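Local coordinates for putative DNA-binding protein (Salmonella typhimurium, PDB 2NMU) that probably binds DNA and assembles as a trimer of beta-rich subunits built on the PCC fold, at residues A18-L23 against E119-E124. Sequence-based numbering, arbitrary orientation.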
loop_
_atom_site.group_PDB
_atom_site.type_symbol
_atom_site.label_atom_id
_atom_site.label_comp_id
_atom_site.label_asym_id
_atom_site.label_seq_id
_atom_site.Cartn_x
_atom_site.Cartn_y
_atom_site.Cartn_z
ATOM N N ALA A 18 -12.584 11.859 1.662
ATOM C CA ALA A 18 -12.053 10.994 2.705
ATOM C C ALA A 18 -11.540 11.796 3.887
ATOM O O ALA A 18 -11.062 12.919 3.735
ATOM C CB ALA A 18 -10.932 10.113 2.146
ATOM N N ARG A 19 -11.681 11.213 5.072
ATOM C CA ARG A 19 -11.198 11.808 6.308
ATOM C C ARG A 19 -10.138 10.812 6.764
ATOM O O ARG A 19 -10.363 9.602 6.713
ATOM C CB ARG A 19 -12.324 11.901 7.345
ATOM C CG ARG A 19 -11.911 12.581 8.647
ATOM C CD ARG A 19 -13.110 12.877 9.545
ATOM N NE ARG A 19 -13.790 11.664 9.990
ATOM C CZ ARG A 19 -15.026 11.320 9.637
ATOM N NH1 ARG A 19 -15.730 12.102 8.828
ATOM N NH2 ARG A 19 -15.556 10.191 10.093
ATOM N N PHE A 20 -8.988 11.305 7.203
ATOM C CA PHE A 20 -7.908 10.414 7.618
ATOM C C PHE A 20 -7.555 10.503 9.094
ATOM O O PHE A 20 -7.685 11.557 9.724
ATOM C CB PHE A 20 -6.664 10.698 6.770
ATOM C CG PHE A 20 -6.827 10.328 5.321
ATOM C CD1 PHE A 20 -6.602 9.021 4.894
ATOM C CD2 PHE A 20 -7.257 11.267 4.392
ATOM C CE1 PHE A 20 -6.807 8.660 3.561
ATOM C CE2 PHE A 20 -7.467 10.914 3.054
ATOM C CZ PHE A 20 -7.242 9.608 2.644
ATOM N N TYR A 21 -7.114 9.378 9.643
ATOM C CA TYR A 21 -6.713 9.303 11.041
ATOM C C TYR A 21 -5.320 8.708 11.103
ATOM O O TYR A 21 -4.994 7.802 10.340
ATOM C CB TYR A 21 -7.642 8.388 11.836
ATOM C CG TYR A 21 -9.089 8.798 11.846
ATOM C CD1 TYR A 21 -9.917 8.534 10.761
ATOM C CD2 TYR A 21 -9.641 9.433 12.956
ATOM C CE1 TYR A 21 -11.269 8.890 10.783
ATOM C CE2 TYR A 21 -10.987 9.793 12.988
ATOM C CZ TYR A 21 -11.791 9.518 11.903
ATOM O OH TYR A 21 -13.116 9.866 11.944
ATOM N N ALA A 22 -4.495 9.215 12.010
ATOM C CA ALA A 22 -3.148 8.687 12.177
ATOM C C ALA A 22 -3.057 8.131 13.589
ATOM O O ALA A 22 -3.529 8.750 14.542
ATOM C CB ALA A 22 -2.112 9.788 11.971
ATOM N N LEU A 23 -2.473 6.952 13.733
ATOM C CA LEU A 23 -2.346 6.376 15.058
ATOM C C LEU A 23 -1.124 5.491 15.178
ATOM O O LEU A 23 -0.561 5.049 14.177
ATOM C CB LEU A 23 -3.598 5.576 15.434
ATOM C CG LEU A 23 -4.021 4.367 14.599
ATOM C CD1 LEU A 23 -4.950 3.485 15.421
ATOM C CD2 LEU A 23 -4.708 4.832 13.323
ATOM N N GLU A 119 2.538 1.964 12.957
ATOM C CA GLU A 119 2.063 3.281 12.561
ATOM C C GLU A 119 1.039 3.079 11.463
ATOM O O GLU A 119 1.288 2.350 10.504
ATOM C CB GLU A 119 3.229 4.123 12.049
ATOM C CG GLU A 119 4.243 4.461 13.125
ATOM C CD GLU A 119 5.515 5.065 12.567
ATOM O OE1 GLU A 119 5.432 5.834 11.586
ATOM O OE2 GLU A 119 6.598 4.781 13.122
ATOM N N LEU A 120 -0.105 3.732 11.602
ATOM C CA LEU A 120 -1.177 3.578 10.636
ATOM C C LEU A 120 -1.848 4.874 10.232
ATOM O O LEU A 120 -1.993 5.789 11.036
ATOM C CB LEU A 120 -2.267 2.672 11.216
ATOM C CG LEU A 120 -1.977 1.213 11.561
ATOM C CD1 LEU A 120 -2.729 0.826 12.825
ATOM C CD2 LEU A 120 -2.394 0.336 10.393
ATOM N N VAL A 121 -2.253 4.939 8.969
ATOM C CA VAL A 121 -3.010 6.077 8.478
ATOM C C VAL A 121 -4.250 5.377 7.947
ATOM O O VAL A 121 -4.167 4.560 7.030
ATOM C CB VAL A 121 -2.303 6.822 7.337
ATOM C CG1 VAL A 121 -3.219 7.919 6.794
ATOM C CG2 VAL A 121 -1.006 7.436 7.845
ATOM N N ILE A 122 -5.393 5.666 8.552
ATOM C CA ILE A 122 -6.634 5.035 8.149
ATOM C C ILE A 122 -7.560 6.049 7.503
ATOM O O ILE A 122 -7.733 7.153 8.009
ATOM C CB ILE A 122 -7.331 4.394 9.367
ATOM C CG1 ILE A 122 -6.444 3.277 9.929
ATOM C CG2 ILE A 122 -8.701 3.852 8.971
ATOM C CD1 ILE A 122 -6.935 2.693 11.242
ATOM N N GLY A 123 -8.127 5.670 6.367
ATOM C CA GLY A 123 -9.049 6.548 5.676
ATOM C C GLY A 123 -10.475 6.096 5.918
ATOM O O GLY A 123 -10.737 4.906 6.070
ATOM N N GLU A 124 -11.389 7.059 5.980
ATOM C CA GLU A 124 -12.815 6.800 6.174
ATOM C C GLU A 124 -13.525 7.550 5.041
ATOM O O GLU A 124 -13.175 8.686 4.737
ATOM C CB GLU A 124 -13.281 7.332 7.535
ATOM C CG GLU A 124 -14.795 7.515 7.651
ATOM C CD GLU A 124 -15.553 6.211 7.823
ATOM O OE1 GLU A 124 -15.019 5.143 7.460
ATOM O OE2 GLU A 124 -16.703 6.254 8.314
HETATM O O HOH W 1 -17.622 8.450 9.493
#
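Arg19, Tyr21 and Leu23 pair with Glu124, Ile122 and Leu120 through six backbone hydrogen bonds, two to each pair, while Phe20–Gly123 and Ala22–Val121 form the non-hydrogen-bonded pairs between them. The strand axes approach to 4.6 Å and run antiparallel at 160°. Alpha-carbon contacts supplement the pairing, such as Val121 CA to Tyr21 O at 3.2 Å.

On the face carrying Phe20 and Ala22, the Phe20 ring leans across Gly123, its CD1 3.6 Å from Gly123 CA, where no side chain intervenes. The same CD1 reaches Val121 CG1 at 4.0 Å.

On the other face, beneath helix 31-42, Leu23 holds CG between its backbone N and carbonyl carbon (chi1 61°), which turns CD2 back over the neighbouring strand to meet Ile122 CD1 at 3.7 Å and Leu120 CB. Leu35 packs on Leu120 and Ile122, and Phe38 meets the Tyr21 ring nearly at right angles. Farther along, Arg19 and Glu124 point the same way side by side, Arg19 NH2 3.7 Å from Glu124 CG. The Arg19 chain bends at chi3 (64°) and gives NE to Tyr21 OH at 2.7 Å, almost in the guanidinium plane; NH2 adds a weak second bond to that hydroxyl. A water accepts from Arg19 NH2 and donates to Glu124 OE2, bridging charges too far apart for a salt bridge. OE2 also takes Arg45 N and a salt bridge from Arg148, OE1 Ala46 N.

Strand 15-25, outermost within its chain, thus pairs with strand 114-124 in the PCC domain's antiparallel sheet, which Phe20 and Tyr21 continue into the second subunit. Leucine and isoleucine pack under the helix at one end; at the other, hydroxyl and water probably restrain the arginine beside a carboxylate whose negative charge its donors would be expected to stabilise.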